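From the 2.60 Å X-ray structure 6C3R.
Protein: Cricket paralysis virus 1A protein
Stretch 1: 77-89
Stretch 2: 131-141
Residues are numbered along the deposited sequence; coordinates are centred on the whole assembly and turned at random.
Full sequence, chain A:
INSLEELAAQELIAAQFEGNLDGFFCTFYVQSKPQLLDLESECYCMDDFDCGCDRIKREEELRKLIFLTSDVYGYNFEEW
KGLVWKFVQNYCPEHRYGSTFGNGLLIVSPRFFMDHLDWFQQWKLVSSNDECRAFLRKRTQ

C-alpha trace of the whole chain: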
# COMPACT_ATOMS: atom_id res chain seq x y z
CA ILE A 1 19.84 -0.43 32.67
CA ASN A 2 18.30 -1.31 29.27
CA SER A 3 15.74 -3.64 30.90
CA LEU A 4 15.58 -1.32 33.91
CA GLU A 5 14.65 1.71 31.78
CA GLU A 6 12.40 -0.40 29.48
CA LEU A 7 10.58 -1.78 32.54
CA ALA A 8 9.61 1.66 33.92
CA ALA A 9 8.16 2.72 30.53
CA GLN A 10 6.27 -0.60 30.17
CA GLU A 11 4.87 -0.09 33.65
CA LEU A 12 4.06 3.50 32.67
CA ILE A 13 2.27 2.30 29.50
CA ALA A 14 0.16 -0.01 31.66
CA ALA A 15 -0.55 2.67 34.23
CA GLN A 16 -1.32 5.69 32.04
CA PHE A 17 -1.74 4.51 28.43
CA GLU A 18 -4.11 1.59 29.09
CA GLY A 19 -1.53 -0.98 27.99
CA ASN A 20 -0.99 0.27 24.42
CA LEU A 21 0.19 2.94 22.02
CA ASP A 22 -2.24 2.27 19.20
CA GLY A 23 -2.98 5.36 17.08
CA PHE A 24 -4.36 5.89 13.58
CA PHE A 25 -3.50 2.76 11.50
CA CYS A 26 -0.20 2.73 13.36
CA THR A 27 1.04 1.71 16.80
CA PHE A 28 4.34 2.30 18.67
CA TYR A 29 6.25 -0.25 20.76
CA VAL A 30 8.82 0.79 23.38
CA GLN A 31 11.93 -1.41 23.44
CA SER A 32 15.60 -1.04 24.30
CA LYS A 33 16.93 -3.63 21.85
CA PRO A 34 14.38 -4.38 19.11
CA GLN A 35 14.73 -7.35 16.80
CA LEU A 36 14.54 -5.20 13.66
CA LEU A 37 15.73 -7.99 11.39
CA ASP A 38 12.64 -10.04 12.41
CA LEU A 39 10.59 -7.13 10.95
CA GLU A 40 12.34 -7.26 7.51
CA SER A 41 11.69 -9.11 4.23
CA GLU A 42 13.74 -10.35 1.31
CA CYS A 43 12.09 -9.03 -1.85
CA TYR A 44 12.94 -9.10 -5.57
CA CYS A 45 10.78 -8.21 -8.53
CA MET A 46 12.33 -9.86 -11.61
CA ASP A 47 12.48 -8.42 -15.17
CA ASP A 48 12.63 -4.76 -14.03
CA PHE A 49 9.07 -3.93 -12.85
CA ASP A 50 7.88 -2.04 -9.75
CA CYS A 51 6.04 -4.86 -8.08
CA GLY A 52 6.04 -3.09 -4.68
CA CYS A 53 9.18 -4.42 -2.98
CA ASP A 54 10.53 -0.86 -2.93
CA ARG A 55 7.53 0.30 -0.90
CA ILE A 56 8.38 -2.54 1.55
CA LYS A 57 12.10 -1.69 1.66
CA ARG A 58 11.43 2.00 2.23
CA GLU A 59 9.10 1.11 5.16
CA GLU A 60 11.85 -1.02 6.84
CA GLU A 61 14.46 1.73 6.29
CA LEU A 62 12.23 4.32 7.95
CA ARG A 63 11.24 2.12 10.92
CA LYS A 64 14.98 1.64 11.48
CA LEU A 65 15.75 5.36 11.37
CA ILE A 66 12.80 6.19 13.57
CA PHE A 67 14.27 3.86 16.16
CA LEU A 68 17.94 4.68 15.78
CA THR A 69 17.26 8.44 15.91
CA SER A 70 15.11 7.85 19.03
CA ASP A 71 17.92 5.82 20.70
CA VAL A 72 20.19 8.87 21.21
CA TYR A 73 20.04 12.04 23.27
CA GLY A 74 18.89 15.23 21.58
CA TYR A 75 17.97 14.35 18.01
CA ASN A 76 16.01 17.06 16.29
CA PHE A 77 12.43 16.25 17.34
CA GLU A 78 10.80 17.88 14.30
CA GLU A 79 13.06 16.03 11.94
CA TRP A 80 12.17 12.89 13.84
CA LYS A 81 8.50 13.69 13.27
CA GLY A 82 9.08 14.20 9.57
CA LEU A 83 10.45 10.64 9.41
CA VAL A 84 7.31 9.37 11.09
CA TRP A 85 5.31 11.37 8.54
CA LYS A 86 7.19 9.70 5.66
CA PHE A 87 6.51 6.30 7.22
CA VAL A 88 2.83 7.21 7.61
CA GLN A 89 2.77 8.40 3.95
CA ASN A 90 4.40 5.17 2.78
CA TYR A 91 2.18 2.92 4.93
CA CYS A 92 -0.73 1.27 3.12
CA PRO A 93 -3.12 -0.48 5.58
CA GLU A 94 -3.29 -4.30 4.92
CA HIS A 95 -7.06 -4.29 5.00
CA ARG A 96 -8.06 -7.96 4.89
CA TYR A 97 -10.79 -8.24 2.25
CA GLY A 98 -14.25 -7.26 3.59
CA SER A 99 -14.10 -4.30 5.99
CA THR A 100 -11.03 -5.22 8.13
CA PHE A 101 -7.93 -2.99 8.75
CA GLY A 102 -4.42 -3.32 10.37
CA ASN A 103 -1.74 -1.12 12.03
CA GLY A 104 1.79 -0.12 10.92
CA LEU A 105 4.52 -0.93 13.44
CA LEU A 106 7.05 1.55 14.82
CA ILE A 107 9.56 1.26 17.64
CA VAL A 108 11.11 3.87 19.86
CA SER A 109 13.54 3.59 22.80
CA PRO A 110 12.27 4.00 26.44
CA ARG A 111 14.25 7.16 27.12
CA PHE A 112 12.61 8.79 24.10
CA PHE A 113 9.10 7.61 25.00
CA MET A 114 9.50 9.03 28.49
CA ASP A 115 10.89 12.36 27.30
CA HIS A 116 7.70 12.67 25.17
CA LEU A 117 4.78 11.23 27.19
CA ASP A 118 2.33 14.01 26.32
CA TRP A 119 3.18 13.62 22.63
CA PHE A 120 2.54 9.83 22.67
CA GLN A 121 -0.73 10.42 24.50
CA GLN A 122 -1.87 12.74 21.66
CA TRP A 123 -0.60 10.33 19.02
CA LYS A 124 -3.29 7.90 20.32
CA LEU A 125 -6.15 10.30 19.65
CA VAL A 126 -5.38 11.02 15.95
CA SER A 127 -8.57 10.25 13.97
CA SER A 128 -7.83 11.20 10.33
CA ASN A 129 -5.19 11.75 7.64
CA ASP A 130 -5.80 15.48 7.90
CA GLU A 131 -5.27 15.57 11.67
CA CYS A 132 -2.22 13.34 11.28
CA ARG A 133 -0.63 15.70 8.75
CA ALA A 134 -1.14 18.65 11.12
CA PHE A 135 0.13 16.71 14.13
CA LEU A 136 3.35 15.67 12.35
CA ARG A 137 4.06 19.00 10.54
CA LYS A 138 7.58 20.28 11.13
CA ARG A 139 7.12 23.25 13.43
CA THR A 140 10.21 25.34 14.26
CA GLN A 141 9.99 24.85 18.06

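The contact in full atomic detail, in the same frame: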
# COMPACT_ATOMS: atom_id res chain seq x y z
N PHE A 77 13.76 16.87 17.19
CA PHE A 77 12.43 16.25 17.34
C PHE A 77 11.45 16.48 16.18
O PHE A 77 10.54 15.68 15.98
CB PHE A 77 11.78 16.66 18.66
CG PHE A 77 10.50 15.92 18.97
CD1 PHE A 77 10.52 14.56 19.29
CD2 PHE A 77 9.28 16.57 18.94
CE1 PHE A 77 9.34 13.88 19.57
CE2 PHE A 77 8.10 15.89 19.22
CZ PHE A 77 8.13 14.54 19.55
N GLU A 78 11.66 17.55 15.43
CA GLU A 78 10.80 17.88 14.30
C GLU A 78 11.23 17.10 13.08
O GLU A 78 10.42 16.67 12.25
CB GLU A 78 10.88 19.39 14.01
CG GLU A 78 10.55 20.27 15.21
CD GLU A 78 9.12 20.10 15.69
OE1 GLU A 78 8.92 20.13 16.92
OE2 GLU A 78 8.21 19.93 14.85
N GLU A 79 12.52 16.91 12.96
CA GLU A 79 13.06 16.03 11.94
C GLU A 79 12.71 14.58 12.21
O GLU A 79 12.49 13.83 11.29
CB GLU A 79 14.57 16.21 11.85
CG GLU A 79 14.94 17.58 11.33
CD GLU A 79 14.48 17.80 9.91
OE1 GLU A 79 13.94 18.88 9.60
OE2 GLU A 79 14.66 16.88 9.08
N TRP A 80 12.67 14.20 13.48
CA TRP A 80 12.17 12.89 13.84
C TRP A 80 10.72 12.74 13.39
O TRP A 80 10.36 11.71 12.81
CB TRP A 80 12.27 12.67 15.34
CG TRP A 80 11.78 11.30 15.76
CD1 TRP A 80 12.46 10.13 15.70
CD2 TRP A 80 10.48 10.98 16.27
NE1 TRP A 80 11.69 9.10 16.16
CE2 TRP A 80 10.47 9.60 16.52
CE3 TRP A 80 9.34 11.72 16.54
CZ2 TRP A 80 9.34 8.95 17.04
CZ3 TRP A 80 8.22 11.07 17.06
CH2 TRP A 80 8.23 9.70 17.31
N LYS A 81 9.90 13.74 13.67
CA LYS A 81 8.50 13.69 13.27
C LYS A 81 8.31 13.59 11.79
O LYS A 81 7.41 12.90 11.34
CB LYS A 81 7.75 14.90 13.76
CG LYS A 81 7.31 14.78 15.21
CD LYS A 81 7.04 16.15 15.81
CE LYS A 81 5.95 16.91 15.08
NZ LYS A 81 6.02 18.35 15.46
N GLY A 82 9.14 14.30 11.02
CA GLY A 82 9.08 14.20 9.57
C GLY A 82 9.34 12.79 9.08
O GLY A 82 8.74 12.37 8.10
N LEU A 83 10.23 12.05 9.74
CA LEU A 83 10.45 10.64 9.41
C LEU A 83 9.20 9.81 9.68
O LEU A 83 8.79 9.00 8.88
CB LEU A 83 11.60 10.04 10.22
CG LEU A 83 13.05 10.47 9.96
CD1 LEU A 83 13.95 10.01 11.09
CD2 LEU A 83 13.53 9.93 8.63
N VAL A 84 8.56 10.04 10.81
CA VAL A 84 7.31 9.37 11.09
C VAL A 84 6.29 9.68 9.99
O VAL A 84 5.55 8.82 9.57
CB VAL A 84 6.77 9.74 12.49
CG1 VAL A 84 5.43 9.09 12.73
CG2 VAL A 84 7.75 9.28 13.56
N TRP A 85 6.23 10.93 9.58
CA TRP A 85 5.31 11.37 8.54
C TRP A 85 5.55 10.65 7.20
O TRP A 85 4.62 10.23 6.54
CB TRP A 85 5.38 12.90 8.38
CG TRP A 85 4.60 13.40 7.21
CD1 TRP A 85 5.08 14.07 6.12
CD2 TRP A 85 3.19 13.23 7.00
NE1 TRP A 85 4.07 14.32 5.24
CE2 TRP A 85 2.89 13.83 5.75
CE3 TRP A 85 2.15 12.63 7.73
CZ2 TRP A 85 1.59 13.85 5.23
CZ3 TRP A 85 0.87 12.65 7.22
CH2 TRP A 85 0.59 13.25 5.98
N LYS A 86 6.82 10.51 6.83
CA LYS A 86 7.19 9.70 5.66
C LYS A 86 6.82 8.23 5.76
O LYS A 86 6.46 7.62 4.76
CB LYS A 86 8.67 9.80 5.39
CG LYS A 86 9.08 11.10 4.78
CD LYS A 86 10.57 11.28 4.99
CE LYS A 86 11.14 12.41 4.17
NZ LYS A 86 12.45 12.80 4.77
N PHE A 87 6.97 7.65 6.95
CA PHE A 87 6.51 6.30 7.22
C PHE A 87 5.01 6.23 7.02
O PHE A 87 4.53 5.41 6.27
CB PHE A 87 6.87 5.86 8.65
CG PHE A 87 6.49 4.45 8.96
CD1 PHE A 87 5.24 4.16 9.47
CD2 PHE A 87 7.38 3.42 8.73
CE1 PHE A 87 4.85 2.85 9.75
CE2 PHE A 87 7.02 2.11 9.02
CZ PHE A 87 5.74 1.82 9.52
N VAL A 88 4.28 7.10 7.72
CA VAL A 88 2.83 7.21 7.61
C VAL A 88 2.39 7.39 6.14
O VAL A 88 1.49 6.72 5.70
CB VAL A 88 2.30 8.35 8.51
CG1 VAL A 88 0.93 8.83 8.10
CG2 VAL A 88 2.25 7.89 9.96
N GLN A 89 3.05 8.27 5.39
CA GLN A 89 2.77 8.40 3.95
C GLN A 89 2.97 7.08 3.19
O GLN A 89 2.14 6.67 2.40
CB GLN A 89 3.65 9.47 3.29
CG GLN A 89 3.17 10.89 3.54
CD GLN A 89 3.93 11.94 2.72
OE1 GLN A 89 3.59 13.13 2.77
NE2 GLN A 89 4.96 11.52 1.96
N GLU A 131 -5.79 15.33 10.32
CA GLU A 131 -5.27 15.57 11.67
C GLU A 131 -3.83 15.11 11.82
O GLU A 131 -3.00 15.81 12.41
CB GLU A 131 -6.12 14.85 12.72
CG GLU A 131 -5.74 15.23 14.15
CD GLU A 131 -6.46 14.41 15.19
OE1 GLU A 131 -7.38 13.65 14.83
OE2 GLU A 131 -6.07 14.51 16.38
N CYS A 132 -3.56 13.91 11.33
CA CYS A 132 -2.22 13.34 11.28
C CYS A 132 -1.18 14.23 10.60
O CYS A 132 -0.08 14.39 11.11
CB CYS A 132 -2.26 12.00 10.57
SG CYS A 132 -0.67 11.18 10.65
N ARG A 133 -1.53 14.79 9.46
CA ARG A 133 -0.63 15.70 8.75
C ARG A 133 -0.32 16.94 9.59
O ARG A 133 0.82 17.41 9.61
CB ARG A 133 -1.20 16.09 7.38
CG ARG A 133 -0.36 17.10 6.61
CD ARG A 133 -0.65 17.12 5.10
NE ARG A 133 -2.08 17.32 4.78
CZ ARG A 133 -2.93 16.38 4.31
NH1 ARG A 133 -2.54 15.12 4.07
NH2 ARG A 133 -4.19 16.72 4.08
N ALA A 134 -1.32 17.46 10.29
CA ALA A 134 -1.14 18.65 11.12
C ALA A 134 -0.29 18.35 12.34
O ALA A 134 0.63 19.10 12.69
CB ALA A 134 -2.49 19.21 11.53
N PHE A 135 -0.61 17.22 12.98
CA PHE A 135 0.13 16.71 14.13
C PHE A 135 1.62 16.50 13.86
O PHE A 135 2.45 16.88 14.69
CB PHE A 135 -0.48 15.40 14.61
CG PHE A 135 0.14 14.86 15.87
CD1 PHE A 135 0.09 15.60 17.05
CD2 PHE A 135 0.75 13.62 15.89
CE1 PHE A 135 0.65 15.11 18.21
CE2 PHE A 135 1.31 13.12 17.05
CZ PHE A 135 1.26 13.87 18.22
N LEU A 136 1.95 15.91 12.72
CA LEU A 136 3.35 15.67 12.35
C LEU A 136 4.08 16.78 11.55
O LEU A 136 5.25 16.61 11.20
CB LEU A 136 3.47 14.33 11.59
CG LEU A 136 2.96 13.08 12.31
CD1 LEU A 136 3.06 11.88 11.36
CD2 LEU A 136 3.71 12.80 13.62
N ARG A 137 3.41 17.91 11.28
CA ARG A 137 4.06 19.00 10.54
C ARG A 137 5.26 19.57 11.29
O ARG A 137 5.19 19.79 12.50
CB ARG A 137 3.10 20.14 10.20
CG ARG A 137 3.78 21.25 9.41
CD ARG A 137 2.83 22.07 8.55
NE ARG A 137 2.52 21.45 7.26
CZ ARG A 137 1.38 20.83 6.93
NH1 ARG A 137 0.37 20.70 7.81
NH2 ARG A 137 1.25 20.31 5.71
N LYS A 138 6.34 19.81 10.55
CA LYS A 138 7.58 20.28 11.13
C LYS A 138 7.51 21.73 11.56
O LYS A 138 7.91 22.64 10.82
CB LYS A 138 8.74 20.10 10.14
CG LYS A 138 9.04 18.66 9.78
CD LYS A 138 10.47 18.51 9.29
CE LYS A 138 10.75 19.33 8.03
NZ LYS A 138 12.18 19.24 7.64
N ARG A 139 7.01 21.95 12.77
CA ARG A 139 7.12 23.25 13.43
C ARG A 139 8.59 23.63 13.65
O ARG A 139 9.47 22.79 13.55
CB ARG A 139 6.37 23.21 14.77
CG ARG A 139 4.86 23.10 14.61
CD ARG A 139 4.18 22.41 15.78
NE ARG A 139 2.75 22.21 15.53
CZ ARG A 139 2.19 21.22 14.83
NH1 ARG A 139 2.93 20.26 14.26
NH2 ARG A 139 0.86 21.17 14.69
N THR A 140 8.85 24.91 13.92
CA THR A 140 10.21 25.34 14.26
C THR A 140 10.62 24.90 15.67
O THR A 140 11.72 24.36 15.86
CB THR A 140 10.42 26.86 14.06
OG1 THR A 140 11.82 27.16 14.14
CG2 THR A 140 9.66 27.70 15.10
N GLN A 141 9.72 25.10 16.64
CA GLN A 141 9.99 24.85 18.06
C GLN A 141 8.77 24.21 18.71
O GLN A 141 8.86 23.70 19.82
CB GLN A 141 10.35 26.16 18.76
CG GLN A 141 11.07 25.99 20.09
CD GLN A 141 11.58 27.31 20.66
OE1 GLN A 141 11.07 28.38 20.33
NE2 GLN A 141 12.59 27.24 21.52

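The strongest polar link between the two stretches is the salt bridge between K138 and E79, in which K138 NZ donates a hydrogen bond to E79 OE1 at 2.7 Å. The CA-to-CB bond of E79 points away from the second stretch, yet its carboxylate comes back within reach, and the long side chain of K138 extends to meet it. On the way, the lysine's methylene groups run along the first helix: K138 CG lies 3.5 Å from E78 O and 4.5 Å from G82 CA. Glycine suits this place, because a CB in ideal geometry on G82 would stand only 3.4 Å from K138 CD, a tight fit.

A second polar cluster forms around E78 and K81, one turn apart on the same helix. K81 NZ donates to E78 OE2 at 2.8 Å, a salt bridge between two side chains whose CA-to-CB bonds both point toward the second stretch. From there K81 NZ also makes a weak hydrogen bond to R137 O, at 3.4 Å, so the lysine meets a backbone carbonyl where the chain has left its helical conformation. E78 OE2 approaches the backbone of the same segment, 3.1 Å from R139 N. K81 NZ lies 3.8 Å from R139 NH1, a close pair of like charges, and the salt bridge to E78 partly compensates the lysine's charge. The R139 guanidinium is itself held within its own stretch, where R139 NH1 and NH2 both donate to A134 O, at 3.0 and 2.9 Å; the residue is nonetheless poorly ordered.

Beyond the charges the contact becomes apolar. The two helices run nearly antiparallel, at 157°, with their axes 9.9 Å apart at closest approach. L136 is the knob, its side chain seated among K81, V84, W85 and V88. L136 CD1 lies 3.9 Å from V84 CG1, 3.8 Å from W85 CE3 and 4.3 Å from V88 CG2, so a branched leucine fills the hollow between residues on successive turns. K81 can line this hollow because its chain is aliphatic up to the amine.

W85 extends the packing toward C132 and R133. Its ring presents an edge to C132 SG, which lies 4.0 Å from W85 CZ3 and 84° off the normal of the six-membered ring. C132 SG also reaches V88 CG1 at 3.8 Å, and the small sulfur thus rests against the indole and the valine together. R133 CB packs 3.6 Å from W85 CH2, giving the tryptophan an aliphatic neighbor.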